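Local coordinates for protein mersacidin decarboxylase (Bacillus sp., PDB 1P3Y) that catalyses the FAD-dependent oxidative decarboxylation of the C-terminal cysteine of the lantibiotic mersacidin to an aminoenethiol residue, at residues A52-V55 against S56-D60; H66-G70 against K71-H75; V40-T43 against K44-D48. One frame throughout, in Å; residues are numbered along the deposited sequence.

Contact 1: residues A52-V55 against S56-D60; sequences AHTV and SYFCD. With FAD (flavin-adenine dinucleotide), chain B.
Ser56 and His53 meet through a side-chain-to-backbone bond one turn apart, a small worked example of how a polar residue stays tied to the helix it follows. The Ser56 hydroxyl OG donates to His53 O at 2.7 Å. With chi1 at 75°, OG sits between its own N and carbonyl carbon, a rotation that turns it back toward the preceding turn.

Backbone bonds continue the pattern at a spacing of three residues. Tyr57 N donates to Thr54 O at 2.9 Å and Phe58 N to Val55 O at 3.1 Å. Ser56 N reaches the carbonyls of Ala52 and His53 only through weak bonds.

Rings and apolar groups then spread around this turn. The Tyr57 ring lies obliquely against two carbonyls, its CE1 3.2 Å from His53 O, while its hydroxyl OH approaches the flavin methyl C7M of the FAD in chain B at 3.4 Å. Phe58 brings CD1 to 3.7 Å from Thr54 O, and Cys59 SG packs against Val55 CG1 at 4.4 Å.

Two neighbouring subunits meet the same residues and place the turn at a junction of the dodecamer: Lys71 of one bonds Ser56 OG through its NZ and makes a cation-pi contact with the Tyr57 ring, and Leu49 of another accepts from Thr54 OG1 at its backbone O. Within its own chain the turn links helix 52-55 to strand 61-63 in the Rossmann-like fold, with Phe58 and Val55 packed on helix 25-31, Val55 and Ala52 on Met42 of strand 37-42, and Ala52 and Ser56 on Val62 of strand 61-63.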
loop_
_atom_site.group_PDB
_atom_site.type_symbol
_atom_site.label_atom_id
_atom_site.label_comp_id
_atom_site.label_asym_id
_atom_site.label_seq_id
_atom_site.Cartn_x
_atom_site.Cartn_y
_atom_site.Cartn_z
ATOM N N ALA A 52 5.702 2.169 21.653
ATOM C CA ALA A 52 5.685 3.457 22.322
ATOM C C ALA A 52 4.336 3.671 23.038
ATOM O O ALA A 52 4.305 4.240 24.130
ATOM C CB ALA A 52 5.930 4.578 21.313
ATOM N N HIS A 53 3.225 3.233 22.433
ATOM C CA HIS A 53 1.918 3.408 23.071
ATOM C C HIS A 53 1.846 2.621 24.379
ATOM O O HIS A 53 1.154 3.018 25.317
ATOM C CB HIS A 53 0.757 2.964 22.159
ATOM C CG HIS A 53 0.534 3.864 20.984
ATOM N ND1 HIS A 53 0.463 5.239 21.102
ATOM C CD2 HIS A 53 0.381 3.589 19.663
ATOM C CE1 HIS A 53 0.280 5.771 19.905
ATOM N NE2 HIS A 53 0.226 4.793 19.015
ATOM N N THR A 54 2.555 1.505 24.449
ATOM C CA THR A 54 2.518 0.745 25.672
ATOM C C THR A 54 3.259 1.559 26.704
ATOM O O THR A 54 2.735 1.854 27.764
ATOM C CB THR A 54 3.198 -0.628 25.527
ATOM O OG1 THR A 54 2.587 -1.362 24.456
ATOM C CG2 THR A 54 3.053 -1.426 26.827
ATOM N N VAL A 55 4.480 1.952 26.384
ATOM C CA VAL A 55 5.278 2.723 27.324
ATOM C C VAL A 55 4.567 4.031 27.757
ATOM O O VAL A 55 4.870 4.597 28.809
ATOM C CB VAL A 55 6.692 3.027 26.701
ATOM C CG1 VAL A 55 7.575 3.844 27.679
ATOM C CG2 VAL A 55 7.382 1.716 26.319
ATOM N N SER A 56 3.610 4.507 26.970
ATOM C CA SER A 56 2.946 5.753 27.337
ATOM C C SER A 56 1.982 5.580 28.508
ATOM O O SER A 56 1.508 6.559 29.087
ATOM C CB SER A 56 2.198 6.342 26.140
ATOM O OG SER A 56 1.012 5.618 25.882
ATOM N N TYR A 57 1.662 4.340 28.844
ATOM C CA TYR A 57 0.778 4.111 29.980
ATOM C C TYR A 57 1.552 4.247 31.304
ATOM O O TYR A 57 0.957 4.238 32.381
ATOM C CB TYR A 57 0.174 2.707 29.917
ATOM C CG TYR A 57 -0.749 2.489 28.751
ATOM C CD1 TYR A 57 -0.442 1.564 27.758
ATOM C CD2 TYR A 57 -1.919 3.228 28.617
ATOM C CE1 TYR A 57 -1.270 1.383 26.656
ATOM C CE2 TYR A 57 -2.756 3.048 27.520
ATOM C CZ TYR A 57 -2.424 2.125 26.541
ATOM O OH TYR A 57 -3.247 1.933 25.450
ATOM N N PHE A 58 2.877 4.372 31.222
ATOM C CA PHE A 58 3.712 4.450 32.418
ATOM C C PHE A 58 4.520 5.722 32.546
ATOM O O PHE A 58 5.472 5.769 33.334
ATOM C CB PHE A 58 4.672 3.253 32.462
ATOM C CG PHE A 58 4.006 1.931 32.210
ATOM C CD1 PHE A 58 4.278 1.213 31.049
ATOM C CD2 PHE A 58 3.116 1.397 33.136
ATOM C CE1 PHE A 58 3.674 -0.027 30.814
ATOM C CE2 PHE A 58 2.500 0.152 32.918
ATOM C CZ PHE A 58 2.780 -0.564 31.751
ATOM N N CYS A 59 4.165 6.748 31.780
ATOM C CA CYS A 59 4.895 8.000 31.842
ATOM C C CYS A 59 4.060 9.086 31.212
ATOM O O CYS A 59 2.975 8.811 30.714
ATOM C CB CYS A 59 6.239 7.875 31.127
ATOM S SG CYS A 59 6.097 7.678 29.356
ATOM N N ASP A 60 4.570 10.313 31.206
ATOM C CA ASP A 60 3.816 11.443 30.672
ATOM C C ASP A 60 3.807 11.623 29.163
ATOM O O ASP A 60 2.847 12.162 28.602
ATOM C CB ASP A 60 4.297 12.733 31.340
ATOM C CG ASP A 60 4.189 12.668 32.855
ATOM O OD1 ASP A 60 5.211 12.898 33.543
ATOM O OD2 ASP A 60 3.081 12.369 33.359
HETATM P PA FAD B . -9.772 -9.106 21.421
HETATM O O1A FAD B . -8.371 -8.506 21.475
HETATM O O2A FAD B . -10.004 -10.298 20.512
HETATM O O5B FAD B . -10.887 -7.978 21.002
HETATM C C5B FAD B . -10.657 -6.539 21.064
HETATM C C4B FAD B . -10.260 -5.964 19.710
HETATM O O4B FAD B . -9.764 -7.001 18.871
HETATM C C3B FAD B . -11.413 -5.326 18.917
HETATM O O3B FAD B . -11.052 -3.956 18.773
HETATM C C2B FAD B . -11.459 -6.124 17.655
HETATM O O2B FAD B . -11.880 -5.530 16.459
HETATM C C1B FAD B . -10.047 -6.690 17.533
HETATM N N9A FAD B . -9.816 -7.958 16.767
HETATM C C8A FAD B . -10.173 -9.344 17.063
HETATM N N7A FAD B . -9.805 -10.209 16.143
HETATM C C5A FAD B . -9.152 -9.415 15.145
HETATM C C6A FAD B . -8.526 -9.710 13.871
HETATM N N6A FAD B . -8.430 -10.959 13.385
HETATM N N1A FAD B . -7.990 -8.625 13.112
HETATM C C2A FAD B . -8.061 -7.334 13.559
HETATM N N3A FAD B . -8.645 -6.949 14.802
HETATM C C4A FAD B . -9.176 -8.124 15.506
HETATM N N1 FAD B . -10.362 -5.532 29.627
HETATM C C2 FAD B . -10.400 -6.360 30.743
HETATM O O2 FAD B . -11.403 -7.091 30.960
HETATM N N3 FAD B . -9.307 -6.372 31.623
HETATM C C4 FAD B . -8.106 -5.577 31.478
HETATM O O4 FAD B . -7.163 -5.659 32.356
HETATM C C4X FAD B . -8.092 -4.771 30.343
HETATM N N5 FAD B . -6.907 -3.982 30.138
HETATM C C5X FAD B . -6.850 -3.168 28.963
HETATM C C6 FAD B . -5.697 -2.365 28.707
HETATM C C7 FAD B . -5.559 -1.514 27.534
HETATM C C7M FAD B . -4.249 -0.694 27.354
HETATM C C8 FAD B . -6.678 -1.485 26.566
HETATM C C8M FAD B . -6.674 -0.655 25.298
HETATM C C9 FAD B . -7.834 -2.255 26.773
HETATM C C9A FAD B . -7.973 -3.104 27.947
HETATM N N10 FAD B . -9.158 -3.967 28.286
HETATM C C10 FAD B . -9.213 -4.769 29.436
HETATM C "C1'" FAD B . -10.255 -3.948 27.363
HETATM C "C2'" FAD B . -10.372 -5.084 26.414
HETATM O "O2'" FAD B . -9.131 -5.104 25.574
HETATM C "C3'" FAD B . -11.535 -4.911 25.508
HETATM O "O3'" FAD B . -12.781 -5.250 26.152
HETATM C "C4'" FAD B . -11.460 -5.751 24.201
HETATM O "O4'" FAD B . -12.639 -5.417 23.393
HETATM C "C5'" FAD B . -11.451 -7.247 24.399
HETATM O "O5'" FAD B . -10.111 -7.726 24.597
HETATM P P FAD B . -9.723 -9.240 24.382
HETATM O O1P FAD B . -8.289 -9.334 24.677
HETATM O O2P FAD B . -10.643 -10.094 25.216
HETATM O O3P FAD B . -10.180 -9.565 22.865
#

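Contact 2: residues H66-G70 against K71-H75; sequences HGENG and KRHSH. With FAD (flavin-adenine dinucleotide), chain C.
Arg72 folds back on His66 and Gly70: its CB starts away from residues 66-70, but bends at chi2 (-51°) and chi3 (92°) return the guanidinium to their carbonyls. This is a glycine-containing connecting loop of the Rossmann-like fold, leading from strand 61-63 to helix 75-81, and it illustrates how an irregular segment can deliver an active-site residue.

Arg72 NH2 forms a weak hydrogen bond with His66 O at 3.4 Å. Gly67 CA lies at the guanidinium edge, in its plane. On the backbone, Glu68 N donates to Lys71 O at 3.1 Å, joining the two sides of the loop. Gly67, at a positive phi of 75°, puts its CA 3.1 Å from that same oxygen in a CA-H...O contact.

His73 comes from the returning side of the loop, its CE1 lying 3.7 Å from Gly67 C. The Glu68 side chain crosses it at about a right angle, Glu68 CB 4.0 Å from His73 NE2. The His73 ring also meets Tyr63 edge-to-face.

Ser74 then caps helix 75-81, weakly, through Glu77 N. Right after it, the active-site His75 reaches the FAD of chain C, held mostly by hydrogen bonds from a neighbouring subunit, with Thr109 of this chain adding one: His75 NE2 stands 3.4 Å from flavin N10.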
loop_
_atom_site.group_PDB
_atom_site.type_symbol
_atom_site.label_atom_id
_atom_site.label_comp_id
_atom_site.label_asym_id
_atom_site.label_seq_id
_atom_site.Cartn_x
_atom_site.Cartn_y
_atom_site.Cartn_z
ATOM N N HIS A 66 10.296 7.891 15.034
ATOM C CA HIS A 66 9.418 8.098 13.887
ATOM C C HIS A 66 8.665 9.428 13.957
ATOM O O HIS A 66 7.855 9.738 13.074
ATOM C CB HIS A 66 8.406 6.955 13.810
ATOM C CG HIS A 66 9.015 5.599 13.972
ATOM N ND1 HIS A 66 10.114 5.184 13.250
ATOM C CD2 HIS A 66 8.689 4.568 14.786
ATOM C CE1 HIS A 66 10.440 3.957 13.615
ATOM N NE2 HIS A 66 9.591 3.560 14.547
ATOM N N GLY A 67 8.931 10.210 15.002
ATOM C CA GLY A 67 8.257 11.484 15.163
ATOM C C GLY A 67 6.827 11.288 15.638
ATOM O O GLY A 67 6.500 10.264 16.239
ATOM N N GLU A 68 5.972 12.270 15.369
ATOM C CA GLU A 68 4.571 12.192 15.771
ATOM C C GLU A 68 3.667 11.973 14.556
ATOM O O GLU A 68 3.191 10.856 14.321
ATOM C CB GLU A 68 4.163 13.467 16.515
ATOM C CG GLU A 68 2.753 13.436 17.078
ATOM C CD GLU A 68 2.462 14.623 17.978
ATOM O OE1 GLU A 68 3.018 14.677 19.104
ATOM O OE2 GLU A 68 1.683 15.507 17.553
ATOM N N ASN A 69 3.421 13.033 13.790
ATOM C CA ASN A 69 2.578 12.915 12.600
ATOM C C ASN A 69 3.476 13.061 11.394
ATOM O O ASN A 69 3.134 13.741 10.426
ATOM C CB ASN A 69 1.494 14.002 12.576
ATOM C CG ASN A 69 0.433 13.791 13.645
ATOM O OD1 ASN A 69 -0.205 12.735 13.703
ATOM N ND2 ASN A 69 0.241 14.796 14.499
ATOM N N GLY A 70 4.635 12.416 11.470
ATOM C CA GLY A 70 5.594 12.487 10.388
ATOM C C GLY A 70 6.627 13.572 10.637
ATOM O O GLY A 70 7.531 13.779 9.826
ATOM N N LYS A 71 6.496 14.285 11.750
ATOM C CA LYS A 71 7.456 15.330 12.055
ATOM C C LYS A 71 8.373 14.819 13.145
ATOM O O LYS A 71 7.905 14.412 14.213
ATOM C CB LYS A 71 6.752 16.612 12.523
ATOM C CG LYS A 71 7.685 17.817 12.724
ATOM C CD LYS A 71 6.880 19.022 13.159
ATOM C CE LYS A 71 7.741 20.128 13.738
ATOM N NZ LYS A 71 6.916 21.293 14.214
ATOM N N ARG A 72 9.677 14.826 12.865
ATOM C CA ARG A 72 10.668 14.378 13.838
ATOM C C ARG A 72 10.616 15.270 15.072
ATOM O O ARG A 72 10.521 16.503 14.962
ATOM C CB ARG A 72 12.084 14.426 13.249
ATOM C CG ARG A 72 12.327 13.503 12.055
ATOM C CD ARG A 72 11.902 12.057 12.324
ATOM N NE ARG A 72 10.517 11.815 11.912
ATOM C CZ ARG A 72 10.114 11.692 10.647
ATOM N NH1 ARG A 72 10.988 11.781 9.648
ATOM N NH2 ARG A 72 8.829 11.484 10.377
ATOM N N HIS A 73 10.662 14.643 16.246
ATOM C CA HIS A 73 10.649 15.387 17.494
ATOM C C HIS A 73 11.951 16.196 17.610
ATOM O O HIS A 73 12.958 15.838 16.985
ATOM C CB HIS A 73 10.479 14.418 18.654
ATOM C CG HIS A 73 9.057 13.992 18.867
ATOM N ND1 HIS A 73 8.643 12.681 18.755
ATOM C CD2 HIS A 73 7.959 14.703 19.226
ATOM C CE1 HIS A 73 7.354 12.601 19.043
ATOM N NE2 HIS A 73 6.915 13.814 19.334
ATOM N N SER A 74 11.933 17.296 18.368
ATOM C CA SER A 74 13.141 18.123 18.502
ATOM C C SER A 74 14.079 17.691 19.630
ATOM O O SER A 74 13.679 17.604 20.801
ATOM C CB SER A 74 12.774 19.599 18.692
ATOM O OG SER A 74 13.938 20.420 18.657
ATOM N N HIS A 75 15.331 17.423 19.259
ATOM C CA HIS A 75 16.366 17.007 20.207
ATOM C C HIS A 75 16.734 18.174 21.132
ATOM O O HIS A 75 16.985 17.980 22.323
ATOM C CB HIS A 75 17.612 16.523 19.452
ATOM C CG HIS A 75 18.160 17.531 18.491
ATOM N ND1 HIS A 75 19.485 17.912 18.485
ATOM C CD2 HIS A 75 17.553 18.271 17.532
ATOM C CE1 HIS A 75 19.669 18.846 17.568
ATOM N NE2 HIS A 75 18.513 19.084 16.976
HETATM P PA FAD C . 20.826 11.343 8.653
HETATM O O1A FAD C . 19.717 12.223 8.088
HETATM O O2A FAD C . 21.462 10.318 7.734
HETATM O O5B FAD C . 20.320 10.525 9.981
HETATM C C5B FAD C . 19.134 10.876 10.755
HETATM C C4B FAD C . 17.924 10.039 10.358
HETATM O O4B FAD C . 18.120 9.487 9.061
HETATM C C3B FAD C . 17.649 8.830 11.269
HETATM O O3B FAD C . 16.365 9.074 11.834
HETATM C C2B FAD C . 17.743 7.661 10.344
HETATM O O2B FAD C . 16.979 6.512 10.580
HETATM C C1B FAD C . 17.446 8.261 8.973
HETATM N N9A FAD C . 17.978 7.597 7.738
HETATM C C8A FAD C . 19.338 7.479 7.214
HETATM N N7A FAD C . 19.430 6.812 6.085
HETATM C C5A FAD C . 18.082 6.436 5.780
HETATM C C6A FAD C . 17.462 5.684 4.705
HETATM N N6A FAD C . 18.165 5.181 3.677
HETATM N N1A FAD C . 16.049 5.478 4.750
HETATM C C2A FAD C . 15.286 5.967 5.775
HETATM N N3A FAD C . 15.803 6.727 6.865
HETATM C C4A FAD C . 17.259 6.879 6.741
HETATM N N1 FAD C . 21.882 18.265 14.260
HETATM C C2 FAD C . 23.011 19.069 14.164
HETATM O O2 FAD C . 24.146 18.613 14.469
HETATM N N3 FAD C . 22.871 20.394 13.720
HETATM C C4 FAD C . 21.624 21.024 13.345
HETATM O O4 FAD C . 21.609 22.256 12.961
HETATM C C4X FAD C . 20.515 20.187 13.437
HETATM N N5 FAD C . 19.254 20.759 13.047
HETATM C C5X FAD C . 18.101 19.914 13.100
HETATM C C6 FAD C . 16.822 20.428 12.723
HETATM C C7 FAD C . 15.602 19.633 12.745
HETATM C C7M FAD C . 14.268 20.296 12.298
HETATM C C8 FAD C . 15.704 18.224 13.185
HETATM C C8M FAD C . 14.525 17.275 13.251
HETATM C C9 FAD C . 16.938 17.671 13.568
HETATM C C9A FAD C . 18.156 18.467 13.549
HETATM N N10 FAD C . 19.532 17.997 13.939
HETATM C C10 FAD C . 20.664 18.825 13.884
HETATM C "C1'" FAD C . 19.649 16.637 14.374
HETATM C "C2'" FAD C . 20.170 15.647 13.397
HETATM O "O2'" FAD C . 19.230 15.624 12.230
HETATM C "C3'" FAD C . 20.208 14.284 13.980
HETATM O "O3'" FAD C . 21.342 14.097 14.854
HETATM C "C4'" FAD C . 20.257 13.137 12.929
HETATM O "O4'" FAD C . 20.222 11.865 13.660
HETATM C "C5'" FAD C . 21.483 13.125 12.049
HETATM O "O5'" FAD C . 21.290 13.961 10.897
HETATM P P FAD C . 22.171 13.809 9.597
HETATM O O1P FAD C . 21.681 14.824 8.657
HETATM O O2P FAD C . 23.624 13.896 9.989
HETATM O O3P FAD C . 21.991 12.263 9.162
#

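Contact 3: residues V40-T43 against K44-D48; sequences VVMT and KTAED. With FAD (flavin-adenine dinucleotide), chain D.
Between Thr43 and Glu47 the chain closes the first turn of a helix, Glu47 N donating to Thr43 O at 3.1 Å, as strand 40-42 gives way to helix 44-48 at 99° to it. This is a strand-to-helix turn of the Rossmann-like fold, here with the helix N-terminus at the diphosphate of the FAD of chain D.

Thr43 is the N-cap. Its chi1 of 64° holds OG1 between the backbone N and the carbonyl carbon, from where it accepts a weak capping bond from Ala46 N at 3.3 Å and donates to FAD O1P at 2.9 Å. One hydroxyl thus ties the helix start to the diphosphate. Thr45 grips the other phosphate twice: its N donates to O1A at 2.9 Å, and its OG1 donates to the same oxygen. The helix end would probably favour this negative charge.

Met42 bends at chi3 (57°) to bring its methyl CE to 3.8 Å from Ala46 CB, and its SD passes close to Glu47 CG. The Glu47 carboxylate has a further partner in the same chain, its OE2 being hydrogen-bonded to Ser64 OG.

Lys44 runs its aliphatic part beside the adenosine, Lys44 CG 3.5 Å from FAD N3A, and then turns to Asp48. There Lys44 NZ forms a salt bridge, 3.1 Å from Asp48 OD2, and donates to Asp48 OD1 on its syn lone pair at 3.2 Å.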
loop_
_atom_site.group_PDB
_atom_site.type_symbol
_atom_site.label_atom_id
_atom_site.label_comp_id
_atom_site.label_asym_id
_atom_site.label_seq_id
_atom_site.Cartn_x
_atom_site.Cartn_y
_atom_site.Cartn_z
ATOM N N VAL A 40 9.680 9.923 28.007
ATOM C CA VAL A 40 10.564 8.945 27.410
ATOM C C VAL A 40 10.869 9.245 25.942
ATOM O O VAL A 40 10.060 9.835 25.231
ATOM C CB VAL A 40 9.931 7.547 27.527
ATOM C CG1 VAL A 40 10.696 6.528 26.692
ATOM C CG2 VAL A 40 9.898 7.137 28.988
ATOM N N VAL A 41 12.065 8.850 25.517
ATOM C CA VAL A 41 12.507 8.965 24.134
ATOM C C VAL A 41 13.070 7.550 23.839
ATOM O O VAL A 41 13.908 7.023 24.590
ATOM C CB VAL A 41 13.601 10.077 23.956
ATOM C CG1 VAL A 41 14.844 9.775 24.829
ATOM C CG2 VAL A 41 13.988 10.198 22.470
ATOM N N MET A 42 12.596 6.927 22.763
ATOM C CA MET A 42 13.012 5.561 22.410
ATOM C C MET A 42 13.754 5.420 21.084
ATOM O O MET A 42 13.678 6.278 20.218
ATOM C CB MET A 42 11.777 4.653 22.345
ATOM C CG MET A 42 10.746 4.869 23.476
ATOM S SD MET A 42 9.328 3.702 23.395
ATOM C CE MET A 42 10.183 2.068 23.445
ATOM N N THR A 43 14.477 4.322 20.934
ATOM C CA THR A 43 15.159 4.024 19.682
ATOM C C THR A 43 14.206 3.040 18.982
ATOM O O THR A 43 13.321 2.425 19.613
ATOM C CB THR A 43 16.513 3.274 19.884
ATOM O OG1 THR A 43 16.271 1.987 20.475
ATOM C CG2 THR A 43 17.443 4.048 20.773
ATOM N N LYS A 44 14.416 2.879 17.685
ATOM C CA LYS A 44 13.627 1.989 16.847
ATOM C C LYS A 44 13.568 0.549 17.396
ATOM O O LYS A 44 12.492 -0.057 17.468
ATOM C CB LYS A 44 14.219 2.017 15.421
ATOM C CG LYS A 44 13.407 1.293 14.353
ATOM C CD LYS A 44 13.753 -0.199 14.260
ATOM C CE LYS A 44 13.033 -0.880 13.077
ATOM N NZ LYS A 44 11.535 -0.680 13.140
ATOM N N THR A 45 14.719 -0.005 17.772
ATOM C CA THR A 45 14.745 -1.371 18.298
ATOM C C THR A 45 13.932 -1.502 19.576
ATOM O O THR A 45 13.217 -2.495 19.771
ATOM C CB THR A 45 16.165 -1.822 18.575
ATOM O OG1 THR A 45 16.960 -1.551 17.423
ATOM C CG2 THR A 45 16.203 -3.325 18.873
ATOM N N ALA A 46 14.038 -0.500 20.450
ATOM C CA ALA A 46 13.260 -0.506 21.686
ATOM C C ALA A 46 11.749 -0.563 21.353
ATOM O O ALA A 46 11.004 -1.352 21.966
ATOM C CB ALA A 46 13.577 0.730 22.509
ATOM N N GLU A 47 11.302 0.245 20.379
ATOM C CA GLU A 47 9.887 0.244 20.000
ATOM C C GLU A 47 9.409 -1.077 19.433
ATOM O O GLU A 47 8.247 -1.440 19.646
ATOM C CB GLU A 47 9.569 1.325 18.986
ATOM C CG GLU A 47 9.185 2.627 19.588
ATOM C CD GLU A 47 8.725 3.622 18.537
ATOM O OE1 GLU A 47 7.558 3.526 18.074
ATOM O OE2 GLU A 47 9.546 4.491 18.168
ATOM N N ASP A 48 10.274 -1.784 18.701
ATOM C CA ASP A 48 9.879 -3.078 18.138
ATOM C C ASP A 48 9.658 -4.085 19.258
ATOM O O ASP A 48 8.858 -5.025 19.120
ATOM C CB ASP A 48 10.940 -3.652 17.182
ATOM C CG ASP A 48 11.084 -2.849 15.906
ATOM O OD1 ASP A 48 10.101 -2.177 15.524
ATOM O OD2 ASP A 48 12.176 -2.902 15.278
HETATM P PA FAD D . 18.683 1.572 16.904
HETATM O O1A FAD D . 17.394 0.878 17.328
HETATM O O2A FAD D . 18.606 3.026 16.479
HETATM O O5B FAD D . 19.416 0.768 15.675
HETATM C C5B FAD D . 19.115 -0.611 15.307
HETATM C C4B FAD D . 18.132 -0.691 14.145
HETATM O O4B FAD D . 17.415 0.533 14.032
HETATM C C3B FAD D . 18.780 -0.902 12.765
HETATM O O3B FAD D . 18.279 -2.154 12.307
HETATM C C2B FAD D . 18.352 0.297 11.985
HETATM O O2B FAD D . 18.172 0.210 10.600
HETATM C C1B FAD D . 17.075 0.748 12.689
HETATM N N9A FAD D . 16.646 2.183 12.607
HETATM C C8A FAD D . 17.210 3.395 13.200
HETATM N N7A FAD D . 16.559 4.499 12.904
HETATM C C5A FAD D . 15.480 4.066 12.067
HETATM C C6A FAD D . 14.398 4.746 11.382
HETATM N N6A FAD D . 14.210 6.073 11.468
HETATM N N1A FAD D . 13.501 3.966 10.590
HETATM C C2A FAD D . 13.648 2.611 10.466
HETATM N N3A FAD D . 14.671 1.854 11.111
HETATM C C4A FAD D . 15.547 2.738 11.892
HETATM N N1 FAD D . 22.409 -4.652 22.180
HETATM C C2 FAD D . 22.987 -4.282 23.388
HETATM O O2 FAD D . 24.044 -3.596 23.404
HETATM N N3 FAD D . 22.378 -4.679 24.589
HETATM C C4 FAD D . 21.168 -5.465 24.693
HETATM O O4 FAD D . 20.699 -5.784 25.853
HETATM C C4X FAD D . 20.604 -5.807 23.466
HETATM N N5 FAD D . 19.383 -6.565 23.517
HETATM C C5X FAD D . 18.764 -6.904 22.272
HETATM C C6 FAD D . 17.549 -7.655 22.262
HETATM C C7 FAD D . 16.854 -8.035 21.040
HETATM C C7M FAD D . 15.529 -8.842 21.153
HETATM C C8 FAD D . 17.448 -7.620 19.750
HETATM C C8M FAD D . 16.835 -7.935 18.401
HETATM C C9 FAD D . 18.642 -6.882 19.706
HETATM C C9A FAD D . 19.338 -6.504 20.928
HETATM N N10 FAD D . 20.622 -5.724 21.015
HETATM C C10 FAD D . 21.228 -5.389 22.236
HETATM C "C1'" FAD D . 21.216 -5.319 19.776
HETATM C "C2'" FAD D . 21.013 -3.911 19.346
HETATM O "O2'" FAD D . 19.539 -3.695 19.185
HETATM C "C3'" FAD D . 21.660 -3.649 18.038
HETATM O "O3'" FAD D . 23.086 -3.461 18.163
HETATM C "C4'" FAD D . 21.107 -2.404 17.286
HETATM O "O4'" FAD D . 21.798 -2.325 15.993
HETATM C "C5'" FAD D . 21.308 -1.086 17.993
HETATM O "O5'" FAD D . 20.225 -0.825 18.899
HETATM P P FAD D . 19.911 0.627 19.430
HETATM O O1P FAD D . 18.752 0.489 20.320
HETATM O O2P FAD D . 21.167 1.198 20.039
HETATM O O3P FAD D . 19.704 1.513 18.094
#

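Along the chain the order is contact 3, contact 1, contact 2, all within one flavoprotein domain built on a parallel sheet. Contact 3 starts from strand 37-42; contacts 1 and 2 precede and follow strand 61-63, its neighbour and an edge strand of the sheet within this chain. Centres of contacts 1 and 3 lie about 12 Å apart, of 2 and 3 about 13 Å, of 1 and 2 about 17 Å. Contact 3 touches both others; contacts 1 and 2 do not touch. The three meet three different FAD molecules: contact 3 holds one bound mainly by this chain, contacts 1 and 2 meet FADs bound mainly by neighbouring subunits, so the cofactors lie between subunits of the dodecamer.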